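Local coordinates for alpha-galactosidase 1 (Saccharomyces cerevisiae, PDB 3LRK), which hydrolyses terminal, non-reducing alpha-D-galactose residues from alpha-D-galactosides, including galactose oligosaccharides, galactomannans and galactolipids, as a homotetrameric member of glycosyl hydrolase family 27, at residues C151-Q156 with Y164-A169; L185-W188 with L192-Y195. The protein carries 1 engineered substitution. All coordinates share one frame; numbering follows the deposited sequence.

Interaction 1. Residues C151-Q156 with Y164-A169; sequences CYNKGQ and YHRYKA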
loop_
_atom_site.group_PDB
_atom_site.type_symbol
_atom_site.label_atom_id
_atom_site.label_comp_id
_atom_site.label_asym_id
_atom_site.label_seq_id
_atom_site.Cartn_x
_atom_site.Cartn_y
_atom_site.Cartn_z
ATOM N N CYS A 151 -9.148 -18.849 8.405
ATOM C CA CYS A 151 -9.585 -18.303 9.694
ATOM C C CYS A 151 -8.617 -18.626 10.825
ATOM O O CYS A 151 -8.038 -19.706 10.851
ATOM C CB CYS A 151 -10.982 -18.821 10.039
ATOM S SG CYS A 151 -12.228 -17.959 9.077
ATOM N N TYR A 152 -8.457 -17.675 11.756
ATOM C CA TYR A 152 -7.654 -17.855 12.980
ATOM C C TYR A 152 -6.208 -18.287 12.742
ATOM O O TYR A 152 -5.695 -19.218 13.383
ATOM C CB TYR A 152 -8.401 -18.777 13.970
ATOM C CG TYR A 152 -9.775 -18.216 14.235
ATOM C CD1 TYR A 152 -10.913 -18.829 13.708
ATOM C CD2 TYR A 152 -9.931 -17.032 14.964
ATOM C CE1 TYR A 152 -12.183 -18.289 13.911
ATOM C CE2 TYR A 152 -11.202 -16.478 15.178
ATOM C CZ TYR A 152 -12.319 -17.126 14.661
ATOM O OH TYR A 152 -13.570 -16.589 14.848
ATOM N N ASN A 153 -5.543 -17.595 11.813
ATOM C CA ASN A 153 -4.192 -18.006 11.397
ATOM C C ASN A 153 -3.040 -17.536 12.305
ATOM O O ASN A 153 -1.868 -17.636 11.930
ATOM C CB ASN A 153 -3.932 -17.621 9.924
ATOM C CG ASN A 153 -4.061 -16.136 9.681
ATOM O OD1 ASN A 153 -3.691 -15.313 10.531
ATOM N ND2 ASN A 153 -4.607 -15.777 8.534
ATOM N N LYS A 154 -3.374 -17.004 13.484
ATOM C CA LYS A 154 -2.370 -16.688 14.509
ATOM C C LYS A 154 -1.262 -15.739 14.019
ATOM O O LYS A 154 -0.093 -15.943 14.329
ATOM C CB LYS A 154 -1.738 -17.981 15.052
ATOM C CG LYS A 154 -2.741 -18.983 15.646
ATOM C CD LYS A 154 -2.046 -20.281 16.085
ATOM C CE LYS A 154 -1.793 -20.320 17.570
ATOM N NZ LYS A 154 -1.401 -21.719 17.989
ATOM N N GLY A 155 -1.641 -14.726 13.247
ATOM C CA GLY A 155 -0.697 -13.731 12.725
ATOM C C GLY A 155 0.203 -14.185 11.583
ATOM O O GLY A 155 1.087 -13.421 11.152
ATOM N N GLN A 156 -0.043 -15.388 11.056
ATOM C CA GLN A 156 0.828 -15.971 10.014
ATOM C C GLN A 156 0.398 -15.609 8.588
ATOM O O GLN A 156 0.179 -16.475 7.730
ATOM C CB GLN A 156 0.959 -17.485 10.182
ATOM C CG GLN A 156 1.599 -17.912 11.485
ATOM C CD GLN A 156 1.895 -19.392 11.542
ATOM O OE1 GLN A 156 2.061 -20.049 10.510
ATOM N NE2 GLN A 156 1.977 -19.931 12.757
ATOM N N TYR A 164 2.589 -18.370 2.041
ATOM C CA TYR A 164 3.082 -19.498 1.265
ATOM C C TYR A 164 3.590 -20.646 2.150
ATOM O O TYR A 164 3.250 -21.798 1.918
ATOM C CB TYR A 164 4.190 -19.040 0.311
ATOM C CG TYR A 164 4.967 -20.169 -0.318
ATOM C CD1 TYR A 164 4.499 -20.807 -1.479
ATOM C CD2 TYR A 164 6.177 -20.594 0.233
ATOM C CE1 TYR A 164 5.219 -21.826 -2.066
ATOM C CE2 TYR A 164 6.906 -21.630 -0.343
ATOM C CZ TYR A 164 6.422 -22.237 -1.496
ATOM O OH TYR A 164 7.141 -23.262 -2.080
ATOM N N HIS A 165 4.415 -20.344 3.149
ATOM C CA HIS A 165 4.954 -21.413 3.993
ATOM C C HIS A 165 3.872 -22.113 4.829
ATOM O O HIS A 165 3.919 -23.332 5.009
ATOM C CB HIS A 165 6.138 -20.926 4.823
ATOM C CG HIS A 165 7.416 -20.856 4.033
ATOM N ND1 HIS A 165 8.014 -21.974 3.490
ATOM C CD2 HIS A 165 8.187 -19.805 3.664
ATOM C CE1 HIS A 165 9.109 -21.618 2.842
ATOM N NE2 HIS A 165 9.230 -20.306 2.923
ATOM N N ARG A 166 2.867 -21.358 5.269
ATOM C CA ARG A 166 1.730 -21.934 6.021
ATOM C C ARG A 166 0.906 -22.899 5.149
ATOM O O ARG A 166 0.541 -23.999 5.599
ATOM C CB ARG A 166 0.837 -20.824 6.601
ATOM C CG ARG A 166 -0.411 -21.318 7.402
ATOM C CD ARG A 166 -0.949 -20.249 8.378
ATOM N NE ARG A 166 -1.130 -18.973 7.692
ATOM C CZ ARG A 166 -2.205 -18.615 7.011
ATOM N NH1 ARG A 166 -3.291 -19.404 6.964
ATOM N NH2 ARG A 166 -2.204 -17.447 6.376
ATOM N N TYR A 167 0.623 -22.490 3.917
ATOM C CA TYR A 167 -0.107 -23.348 2.971
ATOM C C TYR A 167 0.724 -24.512 2.431
ATOM O O TYR A 167 0.183 -25.616 2.222
ATOM C CB TYR A 167 -0.804 -22.518 1.879
ATOM C CG TYR A 167 -2.008 -21.852 2.481
ATOM C CD1 TYR A 167 -2.004 -20.497 2.814
ATOM C CD2 TYR A 167 -3.137 -22.617 2.812
ATOM C CE1 TYR A 167 -3.116 -19.906 3.431
ATOM C CE2 TYR A 167 -4.235 -22.043 3.418
ATOM C CZ TYR A 167 -4.228 -20.700 3.723
ATOM O OH TYR A 167 -5.336 -20.165 4.321
ATOM N N LYS A 168 2.033 -24.275 2.256
ATOM C CA LYS A 168 2.981 -25.342 1.932
ATOM C C LYS A 168 3.082 -26.419 3.005
ATOM O O LYS A 168 3.240 -27.599 2.678
ATOM C CB LYS A 168 4.388 -24.787 1.609
ATOM C CG LYS A 168 5.371 -25.865 1.127
ATOM C CD LYS A 168 6.648 -25.273 0.567
ATOM C CE LYS A 168 7.562 -26.364 0.003
ATOM N NZ LYS A 168 8.238 -27.134 1.105
ATOM N N ALA A 169 3.002 -26.029 4.281
ATOM C CA ALA A 169 3.006 -26.998 5.375
ATOM C C ALA A 169 1.937 -28.086 5.188
ATOM O O ALA A 169 2.231 -29.274 5.381
ATOM C CB ALA A 169 2.857 -26.299 6.755
#
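The guanidinium of Arg-166 reaches from its helix to the backbone carbonyl of Gln-156 and grips that single oxygen side-on. NE lies 2.8 Å from Gln-156 O and NH2 2.9 Å from the same atom, the oxygen sitting near the guanidinium plane. Because two donors share one acceptor, both bonds are bent, the NE one to 148°, and both nitrogens approach from the same face of the carbonyl. An arginine suits this place because its several N-H groups can serve different acceptors: NH1 also bonds Asn-150 OD1 and Ala-116 O. CG stands anti to the backbone N (chi1 179°) and the chain bends at chi3 (50°), turning the flat head to the loop. The tight part continues over one guanidinium face, where Asn-153 CB sits 3.4 Å above the plane, over its centre; Gln-156 CB lies 3.6 Å from Arg-166 NE. The Asn-153 amide is inclined to the guanidinium, and asparagine fits because ND2 donates to Asn-150 OD1, which Arg-166 NH1 also uses.

The loop leaves strand 145-149 of the TIM barrel, whose end bears the nucleophile Asp-149, and folds back against helix 160-177. Asn-153 to Gln-156 form a type I' turn; Lys-154 and Gly-155 both have the positive phi it needs, which glycine meets at little cost. Were the arginine replaced by alanine, Gln-156 O would lose both donors, Asn-150 and Ala-116 theirs from NH1, and the loop would probably be less firmly tied to the helix.

Packing is looser at the amide end of the partly exposed Gln-156 side chain: OE1 comes only to 3.7 Å from Arg-166 CD and 4.2 Å from Arg-166 CB, its plane steeply turned against the guanidinium. Farther out, Lys-154 packs on Tyr-164 of a second subunit.

Interaction 2. Residues L185-W188 with L192-Y195; sequences LCNW and LTFY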
loop_
_atom_site.group_PDB
_atom_site.type_symbol
_atom_site.label_atom_id
_atom_site.label_comp_id
_atom_site.label_asym_id
_atom_site.label_seq_id
_atom_site.Cartn_x
_atom_site.Cartn_y
_atom_site.Cartn_z
ATOM N N LEU A 185 -6.980 -24.190 -1.968
ATOM C CA LEU A 185 -6.680 -23.109 -1.022
ATOM C C LEU A 185 -7.874 -22.193 -0.809
ATOM O O LEU A 185 -8.604 -21.878 -1.745
ATOM C CB LEU A 185 -5.489 -22.284 -1.535
ATOM C CG LEU A 185 -4.057 -22.629 -1.100
ATOM C CD1 LEU A 185 -3.777 -24.111 -0.902
ATOM C CD2 LEU A 185 -2.999 -21.966 -1.987
ATOM N N CYS A 186 -8.073 -21.764 0.437
ATOM C CA CYS A 186 -9.132 -20.816 0.739
ATOM C C CYS A 186 -8.564 -19.711 1.622
ATOM O O CYS A 186 -8.902 -19.622 2.793
ATOM C CB CYS A 186 -10.313 -21.514 1.438
ATOM S SG CYS A 186 -11.791 -20.477 1.684
ATOM N N ASN A 187 -7.686 -18.883 1.049
ATOM C CA ASN A 187 -7.153 -17.738 1.764
ATOM C C ASN A 187 -7.572 -16.390 1.174
ATOM O O ASN A 187 -6.977 -15.364 1.504
ATOM C CB ASN A 187 -5.619 -17.840 1.938
ATOM C CG ASN A 187 -4.840 -17.224 0.783
ATOM O OD1 ASN A 187 -5.214 -17.359 -0.385
ATOM N ND2 ASN A 187 -3.734 -16.555 1.108
ATOM N N TRP A 188 -8.582 -16.402 0.297
ATOM C CA TRP A 188 -9.230 -15.175 -0.193
ATOM C C TRP A 188 -8.315 -14.219 -0.996
ATOM O O TRP A 188 -8.567 -13.006 -1.056
ATOM C CB TRP A 188 -9.862 -14.408 0.974
ATOM C CG TRP A 188 -10.435 -15.280 2.061
ATOM C CD1 TRP A 188 -11.346 -16.312 1.914
ATOM C CD2 TRP A 188 -10.165 -15.179 3.464
ATOM N NE1 TRP A 188 -11.630 -16.861 3.147
ATOM C CE2 TRP A 188 -10.930 -16.181 4.114
ATOM C CE3 TRP A 188 -9.351 -14.331 4.243
ATOM C CZ2 TRP A 188 -10.910 -16.356 5.508
ATOM C CZ3 TRP A 188 -9.335 -14.506 5.637
ATOM C CH2 TRP A 188 -10.106 -15.514 6.247
ATOM N N LEU A 192 -1.266 -12.059 -2.329
ATOM C CA LEU A 192 -1.047 -12.320 -3.770
ATOM C C LEU A 192 -0.940 -13.796 -4.149
ATOM O O LEU A 192 -0.034 -14.211 -4.896
ATOM C CB LEU A 192 0.156 -11.520 -4.291
ATOM C CG LEU A 192 0.155 -10.020 -3.972
ATOM C CD1 LEU A 192 1.544 -9.421 -4.172
ATOM C CD2 LEU A 192 -0.878 -9.261 -4.815
ATOM N N THR A 193 -1.903 -14.573 -3.661
ATOM C CA THR A 193 -1.908 -16.014 -3.824
ATOM C C THR A 193 -1.687 -16.506 -5.259
ATOM O O THR A 193 -1.062 -17.531 -5.451
ATOM C CB THR A 193 -3.224 -16.620 -3.311
ATOM O OG1 THR A 193 -3.571 -16.007 -2.057
ATOM C CG2 THR A 193 -3.053 -18.134 -3.115
ATOM N N PHE A 194 -2.213 -15.783 -6.240
ATOM C CA PHE A 194 -2.083 -16.161 -7.665
ATOM C C PHE A 194 -0.616 -16.336 -8.102
ATOM O O PHE A 194 -0.317 -17.064 -9.068
ATOM C CB PHE A 194 -2.802 -15.132 -8.567
ATOM C CG PHE A 194 -2.204 -13.747 -8.494
ATOM C CD1 PHE A 194 -1.044 -13.435 -9.213
ATOM C CD2 PHE A 194 -2.788 -12.767 -7.696
ATOM C CE1 PHE A 194 -0.473 -12.182 -9.122
ATOM C CE2 PHE A 194 -2.221 -11.502 -7.606
ATOM C CZ PHE A 194 -1.057 -11.214 -8.327
ATOM N N TYR A 195 0.299 -15.665 -7.395
ATOM C CA TYR A 195 1.725 -15.757 -7.718
ATOM C C TYR A 195 2.372 -17.056 -7.204
ATOM O O TYR A 195 3.265 -17.607 -7.861
ATOM C CB TYR A 195 2.483 -14.562 -7.129
ATOM C CG TYR A 195 2.697 -13.369 -8.034
ATOM C CD1 TYR A 195 2.566 -12.074 -7.526
ATOM C CD2 TYR A 195 3.061 -13.516 -9.380
ATOM C CE1 TYR A 195 2.783 -10.964 -8.306
ATOM C CE2 TYR A 195 3.290 -12.384 -10.185
ATOM C CZ TYR A 195 3.144 -11.116 -9.635
ATOM O OH TYR A 195 3.355 -9.974 -10.387
#
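The flat amide of Asn-187 receives Thr-193 OG1 in its carbonyl plane, 2.7 Å from Asn-187 OD1. The hydroxyl donates to a lone pair of that oxygen, the C=O...OG1 angle being 110°. One face of the neighbouring Trp-188 ring has Cys-186 O above it, toward the rim. On the side of the short, weakly bonded helical turn, Phe-194 CE1 sits over the centre of one face of the Tyr-195 ring; both rings also meet Tyr-232 of a third subunit.

Threonine fits here because its two branches do different work. With OG1 beside the backbone N (chi1 -44°) and CG2 anti to it, the hydroxyl takes the polar partner while the methyl faces the leucine: Thr-193 CG2 is 4.0 Å from Leu-185 CD2. Asparagine supplies an acceptor that can be buried without charge, and its ND2 makes a weak bond to Gln-190 O, within the intervening loop. Trp-204 of strand 203-205 packs on both Leu-185 and Thr-193.

The Asn-187 side chain lies about 6 Å from that of the substrate-binding Arg-205 and about 7 Å from that of the nucleophile Asp-149, so this is a loop at the active-site end of a TIM barrel strand, as in other GH27 glycosidases.

Interactions 1 and 2 both involve a loop leaving a barrel strand and the next helix in the chain, after strands 145-149 and 182-185 respectively. Their centres are 11 Å apart. Tyr-167, one residue along the helix from Arg-166, carries the connection to interaction 2: its OH lies 3.3 Å from Asn-187 CB and is also bonded to Asp-149 O. Both are buried contacts, but interaction 1 lies farther from the middle of the chain, and of the touching residues only its Gln-156 is partly exposed. The chemistry differs accordingly: a charged side chain gripping a backbone carbonyl in the first, a neutral hydroxyl-amide pair beside a methyl contact in the second.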